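Local coordinates for protein RmpD (Hexulose-6-phosphate synthase) (Streptococcus mutans, PDB 3EXT) that is an enzyme of the orotidine 5'-phosphate decarboxylase/HUMPS family, built as a TIM barrel of eight parallel strands that holds a magnesium ion, at residues 32-37 with 57-62; 63-68 with 84-89; 177-182 with 209-214. All coordinates share one frame; numbering follows the deposited sequence.

Overall arrangement
The chain is a closed barrel of eight parallel strands surrounded by helices. Contact 1 pairs strands 33-36 and 60-67, and contact 2 pairs 60-67 with 85-89, so one strand serves both. Their centres are about 13 Å apart. Each gives one carboxylate to the same magnesium ion, Glu35 from contact 1 and Asp64 from contact 2, and the two share its four waters. Contact 3 lies outside the sheet, where a loop meets helix 205-220. Its centre is about 18 Å from that of contact 1, and a salt bridge from Asp32 to Lys213 joins them. Contacts 2 and 3 do not touch; their centres are about 25 Å apart.

Contact 1. Residues 32-37 with 57-62. With MG (magnesium ion), chain B.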
# COMPACT_ATOMS: atom_id res chain seq x y z
N ASP A 32 -13.07 -3.07 -20.36
CA ASP A 32 -14.09 -3.58 -19.48
C ASP A 32 -13.93 -3.01 -18.05
O ASP A 32 -14.91 -2.87 -17.31
CB ASP A 32 -14.02 -5.12 -19.46
CG ASP A 32 -14.25 -5.72 -20.84
OD1 ASP A 32 -15.35 -5.50 -21.38
OD2 ASP A 32 -13.31 -6.35 -21.37
N VAL A 33 -12.71 -2.65 -17.67
CA VAL A 33 -12.43 -2.33 -16.26
C VAL A 33 -11.47 -1.21 -16.32
O VAL A 33 -10.53 -1.24 -17.14
CB VAL A 33 -11.76 -3.49 -15.48
CG1 VAL A 33 -11.51 -3.11 -14.02
CG2 VAL A 33 -12.56 -4.82 -15.55
N ILE A 34 -11.73 -0.19 -15.49
CA ILE A 34 -10.86 0.97 -15.38
C ILE A 34 -10.29 0.99 -13.96
O ILE A 34 -11.03 0.94 -12.97
CB ILE A 34 -11.59 2.27 -15.74
CG1 ILE A 34 -12.10 2.21 -17.22
CG2 ILE A 34 -10.68 3.50 -15.50
CD1 ILE A 34 -12.80 3.46 -17.74
N GLU A 35 -8.96 1.06 -13.85
CA GLU A 35 -8.35 0.96 -12.51
C GLU A 35 -7.58 2.21 -12.14
O GLU A 35 -6.67 2.59 -12.88
CB GLU A 35 -7.40 -0.24 -12.50
CG GLU A 35 -6.43 -0.21 -11.35
CD GLU A 35 -5.20 -1.09 -11.55
OE1 GLU A 35 -5.16 -1.95 -12.50
OE2 GLU A 35 -4.26 -0.91 -10.75
N ALA A 36 -7.88 2.81 -10.98
CA ALA A 36 -6.94 3.78 -10.36
C ALA A 36 -5.79 3.06 -9.69
O ALA A 36 -5.98 2.45 -8.61
CB ALA A 36 -7.63 4.66 -9.31
N GLY A 37 -4.59 3.18 -10.30
CA GLY A 37 -3.46 2.40 -9.82
C GLY A 37 -2.88 3.03 -8.55
O GLY A 37 -3.15 4.22 -8.25
N PRO A 57 -20.41 5.43 -15.62
CA PRO A 57 -21.42 4.96 -14.66
C PRO A 57 -21.60 3.43 -14.56
O PRO A 57 -21.95 2.92 -13.48
CB PRO A 57 -22.70 5.62 -15.13
CG PRO A 57 -22.43 6.03 -16.50
CD PRO A 57 -21.01 6.38 -16.57
N ASP A 58 -21.38 2.71 -15.65
CA ASP A 58 -21.66 1.27 -15.72
C ASP A 58 -20.45 0.35 -15.78
O ASP A 58 -20.61 -0.87 -15.82
CB ASP A 58 -22.60 0.97 -16.90
CG ASP A 58 -23.90 1.73 -16.78
OD1 ASP A 58 -24.46 1.70 -15.65
OD2 ASP A 58 -24.31 2.40 -17.77
N LYS A 59 -19.25 0.95 -15.78
CA LYS A 59 -17.99 0.22 -15.93
C LYS A 59 -17.58 -0.32 -14.56
O LYS A 59 -17.91 0.25 -13.53
CB LYS A 59 -16.94 1.22 -16.40
CG LYS A 59 -15.91 0.72 -17.35
CD LYS A 59 -16.60 0.32 -18.67
CE LYS A 59 -16.34 1.31 -19.77
NZ LYS A 59 -16.76 0.62 -21.04
N ILE A 60 -16.83 -1.40 -14.55
CA ILE A 60 -16.16 -1.80 -13.32
C ILE A 60 -14.99 -0.83 -12.98
O ILE A 60 -14.15 -0.54 -13.84
CB ILE A 60 -15.66 -3.25 -13.39
CG1 ILE A 60 -16.86 -4.18 -13.65
CG2 ILE A 60 -14.97 -3.62 -12.08
CD1 ILE A 60 -16.48 -5.61 -13.94
N ILE A 61 -14.95 -0.36 -11.73
CA ILE A 61 -13.89 0.56 -11.27
C ILE A 61 -13.10 -0.05 -10.15
O ILE A 61 -13.70 -0.59 -9.21
CB ILE A 61 -14.46 1.97 -10.90
CG1 ILE A 61 -15.00 2.57 -12.21
CG2 ILE A 61 -13.37 2.91 -10.24
CD1 ILE A 61 -15.58 3.80 -12.04
N VAL A 62 -11.77 -0.03 -10.31
CA VAL A 62 -10.85 -0.61 -9.36
C VAL A 62 -10.12 0.52 -8.63
O VAL A 62 -9.57 1.41 -9.29
CB VAL A 62 -9.83 -1.58 -10.04
CG1 VAL A 62 -8.84 -2.16 -9.03
CG2 VAL A 62 -10.60 -2.71 -10.74
MG MG B . -2.69 -2.15 -10.03
O HOH W 1 -2.70 -3.21 -12.12
O HOH W 2 -0.99 -3.37 -9.59
O HOH W 3 -4.07 -3.92 -9.46
O HOH W 4 -1.36 -0.86 -10.46
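Ile34 sits between Ile60 and Val62 in a parallel ladder. Its N binds Ile60 O at 2.9 Å, and its O takes Val62 N. Ala36 N binds Val62 O at 2.8 Å. Val33, Glu35, Ile60 and Val62 face the barrel interior. There Val33 CG1 presses on Val62 CG2 at 3.4 Å, tighter than usual for two methyls. CG1 is anti to the backbone N of Val33 (chi1 -180°), which carries it across to Val62. Glu35 leaves the strand with CG beside Val62 CG1, and its extended chain runs on to the magnesium ion. Glu35 OE2 binds the metal at 2.1 Å, while Glu35 OE1 accepts from metal-bound water 1 at 2.8 Å. Further out, Gln9 bonds to OE1, Asp64 is the second carboxylate on the metal, and Trp85 covers Val33, Ile60 and Val62. On the helix side, Ile34 and Ile61 pack on helix 47-55. At the N-terminal end of the strand, Asp32 pairs with Lys213. The Glu35 carboxylate is held through both oxygens, OE2 by the metal and OE1 by water 1 and Gln9, which probably limits its rotation.

Contact 2. Residues 63-68 with 84-89; sequences ADTKCA and DWMTCI. With MG (magnesium ion), chain B.
Thr87 OG1 sits in the tight middle of the contact, held by two hydrogen bonds from strand 63-67. It donates to Asp64 OD1 at 2.7 Å, on its anti lone pair, and accepts from Lys66 N at 2.9 Å. Thr87 O takes Cys67 N at 3.0 Å and, weakly, the hydroxyl of Thr65. With chi1 at 58°, Thr87 OG1 lies between its own backbone N and carbonyl carbon, where both partners reach it. Strands 60-67 and 85-89 are barrel neighbours joined through helix 71-79, a beta-alpha-beta unit; they pair parallel at Ala63 with Met86 and, shifted by two, at Cys67 with Cys88: a beta bulge. On the helix side, Met86 crosses Thr65 at about a right angle, and Met86 CE reaches Cys67 CB at 3.8 Å. The metal side is wetter. Asp64 OD2 binds magnesium at 1.9 Å, and four waters fill out its shell with Glu35. Lys66, partly exposed, bends at its last torsion, and NZ forms a salt bridge with Asp64 OD2 at 2.9 Å and donates to metal-bound water 2. It also packs on Ala68 of the second subunit. The Asp64 carboxylate is shared by metal, lysine and threonine, which should fix its orientation.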
# COMPACT_ATOMS: atom_id res chain seq x y z
N ALA A 63 -10.15 0.47 -7.29
CA ALA A 63 -9.24 1.26 -6.46
C ALA A 63 -8.11 0.34 -5.99
O ALA A 63 -8.27 -0.51 -5.07
CB ALA A 63 -9.97 1.92 -5.26
N ASP A 64 -6.96 0.48 -6.64
CA ASP A 64 -5.81 -0.36 -6.31
C ASP A 64 -5.04 0.25 -5.14
O ASP A 64 -3.98 0.87 -5.33
CB ASP A 64 -4.93 -0.49 -7.58
CG ASP A 64 -3.76 -1.41 -7.40
OD1 ASP A 64 -3.65 -2.14 -6.39
OD2 ASP A 64 -2.86 -1.36 -8.28
N THR A 65 -5.53 0.04 -3.92
CA THR A 65 -4.91 0.67 -2.72
C THR A 65 -3.84 -0.24 -2.10
O THR A 65 -3.03 0.23 -1.26
CB THR A 65 -5.98 0.89 -1.62
OG1 THR A 65 -6.61 -0.36 -1.35
CG2 THR A 65 -7.04 1.96 -2.08
N LYS A 66 -3.81 -1.51 -2.51
CA LYS A 66 -2.94 -2.53 -1.88
C LYS A 66 -3.02 -2.42 -0.36
O LYS A 66 -2.01 -2.37 0.31
CB LYS A 66 -1.49 -2.39 -2.33
CG LYS A 66 -1.28 -2.93 -3.76
CD LYS A 66 0.06 -2.53 -4.35
CE LYS A 66 0.24 -3.09 -5.79
NZ LYS A 66 -0.63 -2.38 -6.80
N CYS A 67 -4.24 -2.41 0.15
CA CYS A 67 -4.47 -2.21 1.59
C CYS A 67 -3.76 -3.30 2.43
O CYS A 67 -3.93 -4.47 2.16
CB CYS A 67 -5.97 -2.29 1.79
SG CYS A 67 -6.52 -2.09 3.46
N ALA A 68 -2.97 -2.89 3.44
CA ALA A 68 -2.30 -3.81 4.37
C ALA A 68 -2.92 -3.83 5.78
O ALA A 68 -2.63 -4.74 6.55
CB ALA A 68 -0.79 -3.48 4.49
N ASP A 84 -15.86 -0.50 -7.33
CA ASP A 84 -16.38 -1.87 -7.25
C ASP A 84 -15.36 -2.80 -6.63
O ASP A 84 -15.75 -3.56 -5.77
CB ASP A 84 -16.80 -2.40 -8.65
CG ASP A 84 -17.84 -1.51 -9.29
OD1 ASP A 84 -18.88 -1.24 -8.65
OD2 ASP A 84 -17.59 -1.04 -10.41
N TRP A 85 -14.09 -2.76 -7.08
CA TRP A 85 -13.11 -3.73 -6.59
C TRP A 85 -12.02 -2.98 -5.90
O TRP A 85 -11.64 -1.89 -6.34
CB TRP A 85 -12.50 -4.55 -7.73
CG TRP A 85 -13.51 -5.40 -8.53
CD1 TRP A 85 -14.76 -5.83 -8.14
CD2 TRP A 85 -13.27 -5.95 -9.82
NE1 TRP A 85 -15.36 -6.55 -9.17
CE2 TRP A 85 -14.45 -6.65 -10.21
CE3 TRP A 85 -12.20 -5.87 -10.73
CZ2 TRP A 85 -14.54 -7.32 -11.44
CZ3 TRP A 85 -12.31 -6.52 -11.98
CH2 TRP A 85 -13.49 -7.23 -12.31
N MET A 86 -11.55 -3.49 -4.77
CA MET A 86 -10.39 -2.87 -4.10
C MET A 86 -9.32 -3.94 -3.88
O MET A 86 -9.67 -5.07 -3.52
CB MET A 86 -10.76 -2.27 -2.75
CG MET A 86 -9.63 -1.34 -2.28
SD MET A 86 -9.79 -0.67 -0.61
CE MET A 86 -9.55 -2.14 0.43
N THR A 87 -8.04 -3.60 -4.03
CA THR A 87 -7.00 -4.59 -3.76
C THR A 87 -6.52 -4.50 -2.27
O THR A 87 -6.43 -3.40 -1.69
CB THR A 87 -5.77 -4.38 -4.65
OG1 THR A 87 -5.25 -3.06 -4.45
CG2 THR A 87 -6.07 -4.62 -6.17
N CYS A 88 -6.18 -5.66 -1.72
CA CYS A 88 -5.43 -5.79 -0.48
C CYS A 88 -4.15 -6.51 -0.85
O CYS A 88 -4.19 -7.44 -1.65
CB CYS A 88 -6.20 -6.66 0.56
SG CYS A 88 -7.54 -5.81 1.46
N ILE A 89 -3.04 -6.10 -0.24
CA ILE A 89 -1.75 -6.73 -0.44
C ILE A 89 -1.80 -8.10 0.30
O ILE A 89 -2.43 -8.23 1.36
CB ILE A 89 -0.56 -5.83 0.03
CG1 ILE A 89 0.79 -6.32 -0.44
CG2 ILE A 89 -0.48 -5.72 1.55
CD1 ILE A 89 0.98 -6.30 -1.92
MG MG B . -2.69 -2.15 -10.03
O HOH W 2 -0.99 -3.37 -9.59
O HOH W 1 -2.70 -3.21 -12.12
O HOH W 3 -4.07 -3.92 -9.46
O HOH W 4 -1.36 -0.86 -10.46

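Contact 3. Residues 177-182 with 209-214; sequences LSVDTL and ARAFKD
An ST motif opens the turn at 178-182, in the loop after strand 170-174, and this turn packs against helix 205-220 of the barrel's outer layer. Ser178 OG accepts from Thr181 N at 3.3 Å, and Thr181 OG1 accepts from Ser178 N at 3.0 Å. The two side chains thus hold each other's backbone, and Thr181 OG1 is also hydrogen-bonded to Gly176 O. Most of the contact is packing round the Phe212 ring. CG is anti to the backbone N of Phe212 (chi1 -163°), which swings the ring off the helix toward the turn. Leu182 crosses it at about a right angle. Its CD1 lies over one face, 3.9 Å from the centroid of the Phe212 ring and 19° off the ring normal, a CH-pi contact. Leu182 CD2 reaches Phe212 CZ and CE2 nearer the rim. Leu177 CB meets the edge of the ring, 4.0 Å from Phe212 CZ. The backbone of Ser178 comes at it obliquely, with its C 3.9 Å from Phe212 CE1. At the more open end, Val179 CG2 rests on Ala211 O at 3.3 Å. Ala211 and Val179 are both exposed, whereas Phe212 and Leu182 are buried. Phe193 of strand 192-195 touches Leu177, Leu182 and Phe212, linking the contact to the barrel. Ile199 of helix 197-200 also touches Phe212, and Leu182 runs on to Ile216 and Ile219 further along helix 205-220.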
# COMPACT_ATOMS: atom_id res chain seq x y z
N LEU A 177 2.15 -7.86 -21.06
CA LEU A 177 1.01 -8.23 -21.89
C LEU A 177 0.98 -7.38 -23.16
O LEU A 177 1.08 -6.16 -23.12
CB LEU A 177 -0.33 -8.11 -21.13
CG LEU A 177 -0.57 -9.07 -19.95
CD1 LEU A 177 -1.91 -8.85 -19.29
CD2 LEU A 177 -0.43 -10.54 -20.37
N SER A 178 0.84 -8.02 -24.29
CA SER A 178 0.67 -7.29 -25.51
C SER A 178 -0.26 -8.10 -26.37
O SER A 178 -0.57 -9.25 -26.05
CB SER A 178 2.02 -7.06 -26.20
OG SER A 178 2.67 -8.28 -26.44
N VAL A 179 -0.70 -7.50 -27.47
CA VAL A 179 -1.52 -8.20 -28.42
C VAL A 179 -0.76 -9.47 -28.86
O VAL A 179 -1.37 -10.54 -29.01
CB VAL A 179 -1.94 -7.25 -29.58
CG1 VAL A 179 -0.88 -7.22 -30.67
CG2 VAL A 179 -3.30 -7.62 -30.13
N ASP A 180 0.57 -9.37 -28.98
CA ASP A 180 1.43 -10.48 -29.39
C ASP A 180 1.61 -11.61 -28.35
O ASP A 180 1.83 -12.77 -28.73
CB ASP A 180 2.80 -9.96 -29.85
N THR A 181 1.54 -11.30 -27.05
CA THR A 181 1.75 -12.35 -26.04
C THR A 181 0.46 -12.98 -25.49
O THR A 181 0.52 -13.94 -24.72
CB THR A 181 2.65 -11.88 -24.89
OG1 THR A 181 2.04 -10.79 -24.22
CG2 THR A 181 4.03 -11.44 -25.42
N LEU A 182 -0.70 -12.47 -25.87
CA LEU A 182 -1.95 -13.03 -25.36
C LEU A 182 -2.09 -14.54 -25.62
O LEU A 182 -2.61 -15.26 -24.77
CB LEU A 182 -3.16 -12.25 -25.91
CG LEU A 182 -3.41 -10.90 -25.23
CD1 LEU A 182 -4.44 -10.10 -26.00
CD2 LEU A 182 -3.83 -11.08 -23.77
N ALA A 209 -6.31 -0.42 -27.55
CA ALA A 209 -7.25 -1.10 -26.65
C ALA A 209 -8.14 -2.04 -27.44
O ALA A 209 -8.33 -3.20 -27.05
CB ALA A 209 -8.09 -0.09 -25.84
N ARG A 210 -8.71 -1.55 -28.55
CA ARG A 210 -9.53 -2.39 -29.41
C ARG A 210 -8.79 -3.65 -29.97
O ARG A 210 -9.34 -4.75 -29.93
CB ARG A 210 -10.19 -1.56 -30.51
CG ARG A 210 -11.38 -2.25 -31.13
CD ARG A 210 -11.76 -1.61 -32.44
NE ARG A 210 -12.54 -0.37 -32.31
CZ ARG A 210 -13.68 -0.25 -31.62
NH1 ARG A 210 -14.16 -1.27 -30.91
NH2 ARG A 210 -14.32 0.91 -31.62
N ALA A 211 -7.56 -3.49 -30.47
CA ALA A 211 -6.78 -4.58 -31.05
C ALA A 211 -6.50 -5.66 -30.00
O ALA A 211 -6.56 -6.87 -30.30
CB ALA A 211 -5.45 -4.05 -31.60
N PHE A 212 -6.17 -5.20 -28.80
CA PHE A 212 -5.95 -6.05 -27.65
C PHE A 212 -7.20 -6.89 -27.29
O PHE A 212 -7.11 -8.09 -27.15
CB PHE A 212 -5.54 -5.17 -26.46
CG PHE A 212 -4.89 -5.92 -25.33
CD1 PHE A 212 -3.53 -5.80 -25.10
CD2 PHE A 212 -5.64 -6.77 -24.54
CE1 PHE A 212 -2.91 -6.50 -24.08
CE2 PHE A 212 -5.05 -7.48 -23.51
CZ PHE A 212 -3.67 -7.34 -23.28
N LYS A 213 -8.36 -6.25 -27.16
CA LYS A 213 -9.61 -6.95 -26.89
C LYS A 213 -10.02 -7.90 -28.05
O LYS A 213 -10.56 -9.00 -27.81
CB LYS A 213 -10.73 -5.92 -26.61
CG LYS A 213 -12.08 -6.52 -26.09
CD LYS A 213 -11.97 -7.29 -24.75
CE LYS A 213 -13.28 -8.06 -24.43
NZ LYS A 213 -13.55 -8.39 -22.96
N ASP A 214 -9.76 -7.46 -29.29
CA ASP A 214 -9.99 -8.28 -30.51
C ASP A 214 -9.14 -9.54 -30.50
O ASP A 214 -9.60 -10.60 -30.88
CB ASP A 214 -9.70 -7.49 -31.78
CG ASP A 214 -10.81 -6.52 -32.15
OD1 ASP A 214 -11.87 -6.54 -31.46
OD2 ASP A 214 -10.64 -5.74 -33.14